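Local atomic coordinates of deacylase (Burkholderia multivorans, PDB entry 5THW), a protein that probably hydrolyses N-carbamoyl-L-amino acids as a two-zinc enzyme of the peptidase M20 family, and binds N-(aminocarbonyl)-beta-alanine. Residues Val144-Glu149 with Gly162-Val167; Ala155-Ala160 with Gln234-Ile239; Ile217-Arg222 with Cys397-Ser402; Arg371-Gly376 with Met392-Cys397; Met37-Ile42 with Val50-Leu55. One frame throughout, in Å; residues are numbered along the deposited sequence.

How the interactions relate
The five contacts illustrate how elements distant in sequence gather near a two-zinc active site. Interaction 5 closes first along the chain, and interaction 1 follows; interactions 1 and 2 cross, because 155-160 lies between the two segments of interaction 1. They share helix 159-164, join through the backbone near Glu149, and both reach the bound ligand. Interactions 3 and 4, with centres about 10 Å apart, share Cys397 and meet where Leu218 packs against Arg371 and Pro396. Strand 225-242, used in interaction 2, pairs with both strands of interaction 4. Interactions 1 and 3 are about 28 Å apart, centre to centre.

Interaction 1: residues Val144-Glu149 with Gly162-Val167; sequences VIWTNE and GVFAGV. With URP (N-(aminocarbonyl)-beta-alanine), chain G.
A T-shaped aromatic pair behind the zinc site joins the chain around strand 141-145 to helix 159-164: the edge of the Trp146 benzo ring points at the face of Phe164. The centroids of the Trp146 six-membered ring and the Phe164 ring are 5.5 Å apart, and the planes meet at 73°. Trp146 CH2 stands 4.0 Å above the Phe164 plane, displaced toward the rim, while Trp146 CZ3 comes within 4.0 Å of Phe164 CB. The Phe164 ring reaches the indole because its CG lies anti to the backbone N (chi1 -175°). A face of Trp146 is in turn filled by Val144 CG1, 3.5 Å above the ring centre. Leu384 of helix 380-384 touches both aromatic residues, so the pair belongs to a larger buried core.

Three residues beyond Trp146, Glu149 belongs to the zinc and ligand sites, with its OE1 3.0 Å from N3 of the bound N-(aminocarbonyl)-beta-alanine. The side chain of Trp146 also comes about 5 Å from that of the zinc ligand His104. Without a hydrogen bond between the segments, the contact is apolar and aromatic, and its cohesion probably comes from dispersion and the edge-to-face orientation of the rings, one layer away from the metal site.

Interaction 2: residues Ala155-Ala160 with Gln234-Ile239; sequences APAMVA and QRWYEI. With URP (N-(aminocarbonyl)-beta-alanine), chain G.
Gln234 NE2 is gripped by two groups, donating to carboxylate O42 of N-(aminocarbonyl)-beta-alanine at 3.1 Å and hydrogen-bonding to Tyr346 OH, beside Trp236, whose ring rests against Pro156 and Ala157. Gln234 and Trp236 lie on strand 225-242 of an M20-type fold, two positions apart and pointing to the same pocket. The other end of the amide is held as well: the indole Trp236 NE1 donates a hydrogen bond of 2.8 Å to Gln234 OE1. That bond is bent, with an angle of 141° at the hydrogen, and the indole nitrogen sits off the amide plane. It nevertheless fixes the rotation of the Gln234 amide, which turns NE2 toward the ligand.

Across the contact the packing is apolar. A cis peptide bond precedes Pro156, and the loop then brings Ala157 CB to 3.6 Å from Trp236 CH2, while Pro156 CB meets Trp236 CE3 at 4.1 Å. Neither approach is cleanly face-on or edge-on. Phe344 adds an edge-to-face partner to the indole. Farther along the strand, Glu238 passes near Ala155, but its carboxylate is engaged in a salt bridge with Arg295 of the second subunit, linking the contact to the dimer. At the pocket end, Ala157 CB lies 3.8 Å from ligand C5, and ligand O41 lies in the plane of the indole at its edge, 3.8 Å from Trp236 CZ2.

Interaction 3: residues Ile217-Arg222 with Cys397-Ser402; sequences ILEAER and CVDGIS
Glu219 reaches from helix 217-220 to the backbone of the loop 397-402, and its conformation decides the contact. CG stands anti to the backbone N (chi1 -174°) and the chain stays extended beyond it, which carries the carboxylate across to Asp399. Both oxygens face the same amide: Asp399 N is 2.9 Å from Glu219 OE1 and 3.3 Å from Glu219 OE2. Each is a weak hydrogen bond, the shorter being bent to 126° and the longer nearly straight at 173°, so the amide proton is divided between them and is better aimed at the more distant oxygen.

Val398 flanks the carboxylate, with its CA 3.7 Å from Glu219 OE2; its CG1, anti to its own backbone N, lies 4.1 Å from the same oxygen. Asp399 leaves its backbone on the side away from the helix, yet its OD1 is still 4.5 Å from Glu219 OE1, a like-charge proximity that may oppose the weak bonds somewhat. Asp399 and Gly400 both adopt positive phi, and Gly400 N bonds back to Cys397 O at 3.0 Å, closing a tight turn.

Leu218, beside Glu219 on the helix, packs on Pro396 just ahead of the loop. Arg222, with positive phi, ends the helix as a Schellman motif, and the loop opposite, after its tight turn at 397-400, runs on to His403, a ligand of the second zinc.

Interaction 4: residues Arg371-Gly376 with Met392-Cys397; sequences RDIVSG and MVFVPC
Packing of Phe394, apolar against Ile373 and partly polar against Ser375, brings together strands 370-375 and 390-395, each of which pairs with strand 225-242. The side chains of all three touching residues leave the backbone toward the other segment and are buried, and no hydrogen bond passes between the segments. Ile373 CG2 meets Phe394 CD2 at 3.7 Å, the isoleucine lying roughly perpendicular to the phenylalanine side chain. This branch occupies the crowded position between the backbone N and carbonyl carbon, because CG1 takes the place anti to the N (chi1 -166°).

Farther round the ring rim, Ser375 OG approaches Phe394 CZ at 3.5 Å, at the edge and near the ring plane, while Ser375 CB is 3.7 Å from the same CZ. The hydroxyl itself is hydrogen-bonded to the carbonyl of Ala377, which accounts for its polar side while the aromatic rim lies beside it. On the neighbouring strand, Val228 also touches Phe394, and Leu218 of helix 217-220 joins the same cluster.

The Phe394 side chain lies about 4 Å from that of His211, a zinc ligand, and Ala377 and Gly378 after Ser375 line the ligand pocket. The arrangement is one of packing between two strands that both pair with strand 225-242, close behind the zinc ligand His211, in the catalytic domain of an M20-family hydrolase.

Interaction 5: residues Met37-Ile42 with Val50-Leu55; sequences MEMAKI and VCRLAL
Arg52 is the polar centre of this contact, in which the loop 50-55 folds back on the segment 37-42, on and beyond helix 29-39. Its NH1 donates to Ile42 O at 2.9 Å, with an angle of 148° at the hydrogen; the donor lies in the carbonyl plane, while the oxygen sits somewhat out of the guanidinium plane. On another nitrogen, NH2 is hydrogen-bonded to the carbonyl of Ala105. The guanidinium is therefore held by backbone oxygens from two separate loops, and the bend of its chain at chi3 (65°) helps turn it to meet them.

Methyl groups pack on the same group, one over each face and both offset toward the rim. Met39 CE lies 3.1 Å above the guanidinium plane and 3.4 Å from Arg52 CZ, the methionine chain running transverse to the arginine. Over the opposite face comes Val50 CG1, 3.7 Å from the plane. Alongside the aliphatic part, Ile42 CG2 touches Arg52 CD at 3.6 Å. Val50 also makes a methyl-carbonyl packing contact, with its CG2 4.0 Å from Ala40 O.

Backbone bonds shape the first partner: Ile42 N bonds to Met39 O at 3.1 Å, closing a type I turn that presents the Ile42 carbonyl to the arginine. On the other side, Arg52 N is hydrogen-bonded to Ser107.

The side chain of Arg52 comes about 7 Å from that of the zinc ligand His104. With a methyl over each face, this buried cation is probably stabilised by the dipoles of backbone carbonyls, and the bonds from NH1 and NH2 would limit rotation of the guanidinium.

Interaction 1: residues Val144-Glu149 with Gly162-Val167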
# COMPACT_ATOMS: atom_id res chain seq x y z
N VAL A 144 25.41 26.67 -5.74
CA VAL A 144 24.53 26.36 -4.62
C VAL A 144 23.96 24.96 -4.78
O VAL A 144 23.56 24.57 -5.88
CB VAL A 144 23.39 27.39 -4.49
CG1 VAL A 144 22.58 27.13 -3.23
CG2 VAL A 144 23.94 28.80 -4.47
N ILE A 145 23.94 24.20 -3.68
CA ILE A 145 23.15 22.98 -3.56
C ILE A 145 21.87 23.33 -2.80
O ILE A 145 21.94 23.82 -1.66
CB ILE A 145 23.92 21.86 -2.84
CG1 ILE A 145 25.15 21.43 -3.62
CG2 ILE A 145 23.03 20.66 -2.63
CD1 ILE A 145 26.01 20.45 -2.82
N TRP A 146 20.71 23.11 -3.42
CA TRP A 146 19.43 23.34 -2.76
C TRP A 146 18.92 22.04 -2.13
O TRP A 146 18.94 20.98 -2.77
CB TRP A 146 18.41 23.89 -3.76
CG TRP A 146 18.84 25.18 -4.39
CD1 TRP A 146 19.26 25.36 -5.68
CD2 TRP A 146 18.93 26.47 -3.77
NE1 TRP A 146 19.58 26.68 -5.90
CE2 TRP A 146 19.39 27.38 -4.74
CE3 TRP A 146 18.66 26.94 -2.48
CZ2 TRP A 146 19.59 28.73 -4.46
CZ3 TRP A 146 18.86 28.28 -2.21
CH2 TRP A 146 19.32 29.16 -3.20
N THR A 147 18.48 22.13 -0.88
CA THR A 147 18.05 20.95 -0.13
C THR A 147 16.70 20.45 -0.60
O THR A 147 15.77 21.23 -0.83
CB THR A 147 17.99 21.27 1.37
OG1 THR A 147 19.29 21.67 1.83
CG2 THR A 147 17.51 20.07 2.18
N ASN A 148 16.59 19.12 -0.72
CA ASN A 148 15.32 18.42 -0.94
C ASN A 148 14.50 19.08 -2.05
O ASN A 148 13.31 19.39 -1.89
CB ASN A 148 14.52 18.36 0.36
CG ASN A 148 13.29 17.47 0.25
OD1 ASN A 148 13.36 16.36 -0.27
ND2 ASN A 148 12.14 17.98 0.70
N GLU A 149 15.15 19.28 -3.20
CA GLU A 149 14.45 19.90 -4.33
C GLU A 149 13.40 18.96 -4.91
O GLU A 149 12.34 19.43 -5.35
CB GLU A 149 15.44 20.33 -5.41
CG GLU A 149 14.82 21.08 -6.57
CD GLU A 149 14.29 20.16 -7.65
OE1 GLU A 149 14.66 18.96 -7.66
OE2 GLU A 149 13.50 20.63 -8.49
N GLY A 162 12.50 27.73 -1.75
CA GLY A 162 11.29 28.47 -1.42
C GLY A 162 11.44 29.30 -0.15
O GLY A 162 10.99 30.44 -0.09
N VAL A 163 12.04 28.71 0.88
CA VAL A 163 12.33 29.47 2.09
C VAL A 163 13.32 30.59 1.78
O VAL A 163 13.20 31.71 2.28
CB VAL A 163 12.85 28.54 3.20
CG1 VAL A 163 13.25 29.35 4.42
CG2 VAL A 163 11.79 27.51 3.57
N PHE A 164 14.31 30.31 0.92
CA PHE A 164 15.31 31.32 0.59
C PHE A 164 14.65 32.54 -0.04
O PHE A 164 15.04 33.68 0.25
CB PHE A 164 16.38 30.76 -0.35
CG PHE A 164 17.51 31.73 -0.63
CD1 PHE A 164 17.38 32.69 -1.62
CD2 PHE A 164 18.70 31.66 0.07
CE1 PHE A 164 18.41 33.59 -1.89
CE2 PHE A 164 19.74 32.55 -0.19
CZ PHE A 164 19.59 33.52 -1.17
N ALA A 165 13.65 32.33 -0.88
CA ALA A 165 13.02 33.43 -1.60
C ALA A 165 11.91 34.10 -0.80
O ALA A 165 11.28 35.04 -1.30
CB ALA A 165 12.46 32.95 -2.94
N GLY A 166 11.67 33.67 0.44
CA GLY A 166 10.61 34.24 1.24
C GLY A 166 9.23 33.68 0.98
O GLY A 166 8.25 34.18 1.56
N VAL A 167 9.11 32.67 0.11
CA VAL A 167 7.81 32.06 -0.15
C VAL A 167 7.34 31.26 1.06
O VAL A 167 6.17 31.32 1.45
CB VAL A 167 7.88 31.18 -1.42
CG1 VAL A 167 6.56 30.47 -1.66
CG2 VAL A 167 8.29 32.02 -2.64
O2 URP G . 12.63 16.99 -11.65
C2 URP G . 12.94 17.88 -10.88
N3 URP G . 14.17 17.98 -10.41
N1 URP G . 12.04 18.77 -10.47
C6 URP G . 11.29 18.55 -9.25
C5 URP G . 10.03 19.40 -9.19
C4 URP G . 9.07 18.87 -10.22
O42 URP G . 8.87 19.55 -11.25
O41 URP G . 8.53 17.76 -10.01

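Interaction 2: residues Ala155-Ala160 with Gln234-Ile239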
# COMPACT_ATOMS: atom_id res chain seq x y z
N ALA A 155 7.71 16.42 1.24
CA ALA A 155 6.94 17.21 0.29
C ALA A 155 6.64 18.60 0.84
O ALA A 155 6.50 18.78 2.06
CB ALA A 155 5.61 16.51 -0.04
N PRO A 156 6.53 19.61 -0.03
CA PRO A 156 6.61 19.56 -1.49
C PRO A 156 8.02 19.81 -2.03
O PRO A 156 8.99 19.90 -1.28
CB PRO A 156 5.66 20.67 -1.92
CG PRO A 156 5.87 21.70 -0.88
CD PRO A 156 6.04 20.93 0.42
N ALA A 157 8.12 19.89 -3.36
CA ALA A 157 9.39 20.16 -4.02
C ALA A 157 9.86 21.60 -3.77
O ALA A 157 9.10 22.46 -3.32
CB ALA A 157 9.25 19.93 -5.53
N MET A 158 11.16 21.82 -3.99
CA MET A 158 11.76 23.15 -4.00
C MET A 158 11.54 23.91 -2.70
O MET A 158 11.49 25.14 -2.70
CB MET A 158 11.23 23.99 -5.17
CG MET A 158 11.52 23.42 -6.54
SD MET A 158 10.12 23.61 -7.66
CE MET A 158 9.91 25.38 -7.71
N VAL A 159 11.41 23.20 -1.58
CA VAL A 159 11.06 23.87 -0.33
C VAL A 159 12.23 24.73 0.17
O VAL A 159 12.01 25.81 0.74
CB VAL A 159 10.60 22.83 0.72
CG1 VAL A 159 11.69 21.81 1.01
CG2 VAL A 159 10.14 23.53 2.00
N ALA A 160 13.47 24.29 -0.05
CA ALA A 160 14.60 25.02 0.52
C ALA A 160 14.85 26.32 -0.25
O ALA A 160 15.09 27.37 0.37
CB ALA A 160 15.86 24.15 0.52
N GLN A 234 2.36 24.67 -11.08
CA GLN A 234 2.01 23.37 -10.53
C GLN A 234 1.09 23.50 -9.33
O GLN A 234 1.12 24.50 -8.60
CB GLN A 234 3.25 22.56 -10.12
CG GLN A 234 4.37 22.49 -11.13
CD GLN A 234 5.38 21.41 -10.78
OE1 GLN A 234 5.03 20.38 -10.21
NE2 GLN A 234 6.65 21.67 -11.08
N ARG A 235 0.30 22.45 -9.10
CA ARG A 235 -0.56 22.31 -7.94
C ARG A 235 -0.46 20.86 -7.47
O ARG A 235 -0.68 19.95 -8.27
CB ARG A 235 -2.02 22.65 -8.27
CG ARG A 235 -2.39 24.13 -8.28
CD ARG A 235 -3.84 24.27 -8.75
NE ARG A 235 -4.18 25.63 -9.19
CZ ARG A 235 -4.99 26.46 -8.53
NH1 ARG A 235 -5.57 26.09 -7.40
NH2 ARG A 235 -5.23 27.67 -9.03
N TRP A 236 -0.08 20.66 -6.22
CA TRP A 236 0.04 19.32 -5.64
C TRP A 236 -0.98 19.13 -4.53
O TRP A 236 -1.22 20.04 -3.73
CB TRP A 236 1.45 19.07 -5.09
CG TRP A 236 2.53 18.97 -6.13
CD1 TRP A 236 2.45 19.34 -7.45
CD2 TRP A 236 3.86 18.48 -5.93
NE1 TRP A 236 3.65 19.11 -8.08
CE2 TRP A 236 4.54 18.59 -7.17
CE3 TRP A 236 4.56 17.97 -4.83
CZ2 TRP A 236 5.87 18.19 -7.33
CZ3 TRP A 236 5.87 17.58 -4.99
CH2 TRP A 236 6.51 17.69 -6.23
N TYR A 237 -1.53 17.93 -4.45
CA TYR A 237 -2.58 17.63 -3.49
C TYR A 237 -2.23 16.38 -2.70
O TYR A 237 -1.48 15.51 -3.16
CB TYR A 237 -3.94 17.41 -4.19
CG TYR A 237 -4.37 18.55 -5.06
CD1 TYR A 237 -3.87 18.69 -6.35
CD2 TYR A 237 -5.28 19.50 -4.59
CE1 TYR A 237 -4.26 19.74 -7.15
CE2 TYR A 237 -5.68 20.55 -5.39
CZ TYR A 237 -5.16 20.67 -6.67
OH TYR A 237 -5.54 21.72 -7.49
N GLU A 238 -2.78 16.31 -1.50
CA GLU A 238 -2.78 15.10 -0.70
C GLU A 238 -4.22 14.82 -0.35
O GLU A 238 -4.92 15.69 0.19
CB GLU A 238 -1.92 15.26 0.57
CG GLU A 238 -0.42 15.24 0.30
CD GLU A 238 0.41 15.34 1.58
OE1 GLU A 238 1.65 15.20 1.51
OE2 GLU A 238 -0.20 15.56 2.65
N ILE A 239 -4.69 13.63 -0.70
CA ILE A 239 -6.07 13.22 -0.46
C ILE A 239 -6.05 11.96 0.40
O ILE A 239 -5.25 11.05 0.18
CB ILE A 239 -6.84 12.97 -1.77
CG1 ILE A 239 -6.89 14.24 -2.61
CG2 ILE A 239 -8.25 12.44 -1.49
CD1 ILE A 239 -7.56 14.06 -3.96
O2 URP G . 12.63 16.99 -11.65
C2 URP G . 12.94 17.88 -10.88
N3 URP G . 14.17 17.98 -10.41
N1 URP G . 12.04 18.77 -10.47
C6 URP G . 11.29 18.55 -9.25
C5 URP G . 10.03 19.40 -9.19
C4 URP G . 9.07 18.87 -10.22
O42 URP G . 8.87 19.55 -11.25
O41 URP G . 8.53 17.76 -10.01

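Interaction 3: residues Ile217-Arg222 with Cys397-Ser402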
# COMPACT_ATOMS: atom_id res chain seq x y z
N ILE A 217 11.71 17.38 -26.50
CA ILE A 217 11.62 18.39 -27.55
C ILE A 217 12.98 18.66 -28.20
O ILE A 217 13.11 18.62 -29.43
CB ILE A 217 10.99 19.68 -26.99
CG1 ILE A 217 9.60 19.39 -26.45
CG2 ILE A 217 10.95 20.77 -28.05
CD1 ILE A 217 8.86 20.63 -25.99
N LEU A 218 14.00 18.96 -27.39
CA LEU A 218 15.30 19.35 -27.94
C LEU A 218 15.94 18.23 -28.75
O LEU A 218 16.58 18.48 -29.78
CB LEU A 218 16.25 19.82 -26.84
CG LEU A 218 15.89 21.12 -26.12
CD1 LEU A 218 16.87 21.38 -24.97
CD2 LEU A 218 15.88 22.30 -27.09
N GLU A 219 15.78 16.98 -28.30
CA GLU A 219 16.29 15.85 -29.07
C GLU A 219 15.51 15.68 -30.37
O GLU A 219 16.10 15.47 -31.43
CB GLU A 219 16.23 14.57 -28.23
CG GLU A 219 16.86 13.34 -28.89
CD GLU A 219 16.51 12.04 -28.17
OE1 GLU A 219 15.39 11.94 -27.62
OE2 GLU A 219 17.36 11.12 -28.12
N ALA A 220 14.18 15.80 -30.30
CA ALA A 220 13.35 15.64 -31.49
C ALA A 220 13.71 16.66 -32.56
O ALA A 220 13.74 16.35 -33.75
CB ALA A 220 11.87 15.75 -31.12
N GLU A 221 14.00 17.90 -32.14
CA GLU A 221 14.33 18.98 -33.06
C GLU A 221 15.81 19.06 -33.38
O GLU A 221 16.22 19.97 -34.11
CB GLU A 221 13.87 20.32 -32.48
CG GLU A 221 12.36 20.43 -32.30
CD GLU A 221 11.94 21.80 -31.80
OE1 GLU A 221 10.72 22.06 -31.74
OE2 GLU A 221 12.83 22.63 -31.49
N ARG A 222 16.62 18.12 -32.88
CA ARG A 222 18.07 18.15 -33.08
C ARG A 222 18.64 19.50 -32.65
O ARG A 222 19.48 20.09 -33.33
CB ARG A 222 18.44 17.81 -34.52
N CYS A 397 17.92 15.34 -23.33
CA CYS A 397 18.20 14.05 -22.72
C CYS A 397 17.63 12.96 -23.62
O CYS A 397 16.66 13.18 -24.34
CB CYS A 397 17.62 13.93 -21.29
SG CYS A 397 15.84 14.19 -21.14
N VAL A 398 18.28 11.80 -23.59
CA VAL A 398 17.96 10.71 -24.51
C VAL A 398 16.55 10.22 -24.27
O VAL A 398 16.16 9.88 -23.14
CB VAL A 398 18.98 9.57 -24.37
CG1 VAL A 398 18.61 8.41 -25.29
CG2 VAL A 398 20.40 10.09 -24.64
N ASP A 399 15.76 10.16 -25.35
CA ASP A 399 14.36 9.75 -25.37
C ASP A 399 13.47 10.65 -24.51
O ASP A 399 12.31 10.30 -24.25
CB ASP A 399 14.19 8.28 -24.95
CG ASP A 399 14.85 7.32 -25.92
OD1 ASP A 399 14.76 7.55 -27.15
OD2 ASP A 399 15.46 6.33 -25.46
N GLY A 400 13.99 11.78 -24.06
CA GLY A 400 13.26 12.71 -23.23
C GLY A 400 12.88 12.19 -21.87
O GLY A 400 12.05 12.82 -21.20
N ILE A 401 13.45 11.08 -21.43
CA ILE A 401 13.03 10.45 -20.18
C ILE A 401 13.87 10.95 -19.01
O ILE A 401 15.10 11.06 -19.10
CB ILE A 401 13.06 8.91 -20.31
CG1 ILE A 401 12.43 8.28 -19.07
CG2 ILE A 401 14.46 8.39 -20.56
CD1 ILE A 401 11.72 6.98 -19.34
N SER A 402 13.19 11.26 -17.91
CA SER A 402 13.81 11.59 -16.63
C SER A 402 12.97 10.95 -15.53
O SER A 402 11.85 10.48 -15.77
CB SER A 402 13.93 13.10 -16.41
OG SER A 402 14.65 13.41 -15.23

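Interaction 4: residues Arg371-Gly376 with Met392-Cys397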
# COMPACT_ATOMS: atom_id res chain seq x y z
N ARG A 371 16.67 26.82 -29.22
CA ARG A 371 15.27 27.21 -29.37
C ARG A 371 14.72 27.60 -28.00
O ARG A 371 15.19 27.10 -26.97
CB ARG A 371 14.44 26.09 -29.97
CG ARG A 371 14.42 24.81 -29.14
CD ARG A 371 13.08 24.67 -28.43
NE ARG A 371 12.07 24.06 -29.30
CZ ARG A 371 10.76 24.07 -29.07
NH1 ARG A 371 10.27 24.67 -27.99
NH2 ARG A 371 9.94 23.49 -29.92
N ASP A 372 13.72 28.47 -28.00
CA ASP A 372 13.02 28.83 -26.77
C ASP A 372 12.18 27.66 -26.29
O ASP A 372 11.50 27.00 -27.07
CB ASP A 372 12.11 30.04 -27.00
CG ASP A 372 12.88 31.32 -27.27
OD1 ASP A 372 14.13 31.27 -27.36
OD2 ASP A 372 12.23 32.38 -27.41
N ILE A 373 12.20 27.40 -24.98
CA ILE A 373 11.51 26.24 -24.44
C ILE A 373 10.91 26.60 -23.09
O ILE A 373 11.47 27.40 -22.33
CB ILE A 373 12.44 25.01 -24.36
CG1 ILE A 373 11.63 23.74 -24.15
CG2 ILE A 373 13.49 25.20 -23.27
CD1 ILE A 373 12.37 22.49 -24.56
N VAL A 374 9.75 26.01 -22.80
CA VAL A 374 9.07 26.17 -21.51
C VAL A 374 9.40 24.96 -20.64
O VAL A 374 9.20 23.81 -21.07
CB VAL A 374 7.55 26.32 -21.70
CG1 VAL A 374 6.84 26.38 -20.36
CG2 VAL A 374 7.24 27.55 -22.54
N SER A 375 9.86 25.20 -19.42
CA SER A 375 10.28 24.12 -18.53
C SER A 375 9.09 23.34 -17.99
O SER A 375 8.22 23.92 -17.32
CB SER A 375 11.12 24.66 -17.39
OG SER A 375 11.35 23.64 -16.45
N GLY A 376 9.07 22.03 -18.24
CA GLY A 376 7.98 21.19 -17.77
C GLY A 376 8.05 20.84 -16.30
O GLY A 376 7.04 20.44 -15.72
N MET A 392 17.22 29.96 -17.21
CA MET A 392 17.80 28.63 -17.21
C MET A 392 18.34 28.25 -18.58
O MET A 392 17.99 28.83 -19.61
CB MET A 392 16.79 27.58 -16.74
CG MET A 392 16.29 27.79 -15.33
SD MET A 392 15.25 26.43 -14.80
CE MET A 392 16.45 25.09 -14.80
N VAL A 393 19.22 27.25 -18.57
CA VAL A 393 19.80 26.65 -19.77
C VAL A 393 19.42 25.18 -19.77
O VAL A 393 19.60 24.48 -18.76
CB VAL A 393 21.34 26.80 -19.81
CG1 VAL A 393 21.89 26.18 -21.06
CG2 VAL A 393 21.73 28.27 -19.73
N PHE A 394 18.90 24.70 -20.90
CA PHE A 394 18.51 23.31 -21.07
C PHE A 394 19.42 22.63 -22.08
O PHE A 394 19.84 23.24 -23.07
CB PHE A 394 17.07 23.16 -21.55
CG PHE A 394 16.05 23.05 -20.45
CD1 PHE A 394 16.42 23.16 -19.13
CD2 PHE A 394 14.72 22.81 -20.76
CE1 PHE A 394 15.46 23.06 -18.13
CE2 PHE A 394 13.77 22.70 -19.77
CZ PHE A 394 14.14 22.82 -18.45
N VAL A 395 19.72 21.36 -21.82
CA VAL A 395 20.31 20.46 -22.80
C VAL A 395 19.34 19.30 -22.97
O VAL A 395 18.49 19.05 -22.09
CB VAL A 395 21.71 19.98 -22.37
CG1 VAL A 395 22.61 21.17 -22.06
CG2 VAL A 395 21.62 19.05 -21.16
N PRO A 396 19.39 18.59 -24.10
CA PRO A 396 18.47 17.47 -24.30
C PRO A 396 18.86 16.27 -23.45
O PRO A 396 19.97 16.19 -22.91
CB PRO A 396 18.59 17.16 -25.79
CG PRO A 396 19.81 17.81 -26.26
CD PRO A 396 20.30 18.79 -25.24
N CYS A 397 17.92 15.34 -23.33
CA CYS A 397 18.20 14.05 -22.72
C CYS A 397 17.63 12.96 -23.62
O CYS A 397 16.66 13.18 -24.34
CB CYS A 397 17.62 13.93 -21.29
SG CYS A 397 15.84 14.19 -21.14

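Interaction 5: residues Met37-Ile42 with Val50-Leu55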
# COMPACT_ATOMS: atom_id res chain seq x y z
N MET A 37 30.34 11.21 -13.76
CA MET A 37 30.48 9.77 -13.59
C MET A 37 30.89 9.40 -12.17
O MET A 37 30.48 8.35 -11.66
CB MET A 37 31.49 9.20 -14.59
CG MET A 37 31.14 9.46 -16.04
SD MET A 37 29.56 8.75 -16.55
CE MET A 37 28.49 10.19 -16.51
N GLU A 38 31.69 10.25 -11.53
CA GLU A 38 32.13 9.96 -10.18
C GLU A 38 30.98 10.10 -9.19
O GLU A 38 30.84 9.27 -8.27
CB GLU A 38 33.30 10.87 -9.81
CG GLU A 38 34.06 10.42 -8.60
CD GLU A 38 34.70 9.06 -8.81
OE1 GLU A 38 35.08 8.76 -9.97
OE2 GLU A 38 34.81 8.29 -7.83
N MET A 39 30.17 11.15 -9.34
CA MET A 39 29.01 11.34 -8.47
C MET A 39 27.97 10.25 -8.66
O MET A 39 27.24 9.93 -7.72
CB MET A 39 28.38 12.71 -8.73
CG MET A 39 29.03 13.85 -7.97
SD MET A 39 28.81 13.69 -6.20
CE MET A 39 27.03 13.57 -6.07
N ALA A 40 27.90 9.66 -9.85
CA ALA A 40 26.93 8.61 -10.12
C ALA A 40 27.20 7.35 -9.31
O ALA A 40 26.31 6.51 -9.17
CB ALA A 40 26.90 8.28 -11.61
N LYS A 41 28.42 7.21 -8.78
CA LYS A 41 28.71 6.05 -7.93
C LYS A 41 27.99 6.14 -6.59
O LYS A 41 27.67 5.10 -6.00
CB LYS A 41 30.22 5.94 -7.70
CG LYS A 41 31.05 5.77 -8.96
CD LYS A 41 32.54 5.69 -8.61
CE LYS A 41 33.39 5.42 -9.84
NZ LYS A 41 34.83 5.26 -9.52
N ILE A 42 27.72 7.35 -6.10
CA ILE A 42 27.10 7.58 -4.80
C ILE A 42 25.60 7.37 -4.94
O ILE A 42 24.89 8.25 -5.43
CB ILE A 42 27.43 8.97 -4.26
CG1 ILE A 42 28.95 9.16 -4.13
CG2 ILE A 42 26.75 9.20 -2.92
CD1 ILE A 42 29.34 10.56 -3.76
N VAL A 50 20.54 6.49 -10.03
CA VAL A 50 20.98 6.97 -8.73
C VAL A 50 19.79 6.95 -7.78
O VAL A 50 18.70 7.40 -8.13
CB VAL A 50 21.58 8.38 -8.83
CG1 VAL A 50 21.90 8.93 -7.47
CG2 VAL A 50 22.83 8.36 -9.70
N CYS A 51 20.00 6.42 -6.57
CA CYS A 51 18.98 6.44 -5.52
C CYS A 51 19.59 7.14 -4.31
O CYS A 51 20.09 6.49 -3.38
CB CYS A 51 18.48 5.05 -5.20
SG CYS A 51 17.13 5.05 -4.01
N ARG A 52 19.52 8.47 -4.32
CA ARG A 52 20.17 9.32 -3.33
C ARG A 52 19.13 10.31 -2.80
O ARG A 52 19.16 11.51 -3.10
CB ARG A 52 21.37 10.03 -3.96
CG ARG A 52 22.39 10.57 -3.01
CD ARG A 52 23.65 10.88 -3.78
NE ARG A 52 23.42 11.94 -4.76
CZ ARG A 52 23.97 11.99 -5.96
NH1 ARG A 52 24.78 11.03 -6.37
NH2 ARG A 52 23.70 13.01 -6.77
N LEU A 53 18.19 9.79 -2.01
CA LEU A 53 17.10 10.61 -1.50
C LEU A 53 17.62 11.70 -0.58
O LEU A 53 18.64 11.54 0.11
CB LEU A 53 16.07 9.74 -0.76
CG LEU A 53 14.96 9.11 -1.60
CD1 LEU A 53 14.05 10.19 -2.17
CD2 LEU A 53 15.50 8.23 -2.72
N ALA A 54 16.90 12.82 -0.57
CA ALA A 54 17.30 14.00 0.19
C ALA A 54 17.53 13.68 1.66
O ALA A 54 16.73 12.99 2.30
CB ALA A 54 16.21 15.07 0.05
N LEU A 55 18.65 14.18 2.19
CA LEU A 55 18.97 14.11 3.62
C LEU A 55 19.17 12.68 4.13
O LEU A 55 19.05 12.41 5.33
CB LEU A 55 17.90 14.83 4.45
CG LEU A 55 17.67 16.28 4.01
CD1 LEU A 55 16.60 16.98 4.84
CD2 LEU A 55 18.97 17.07 4.06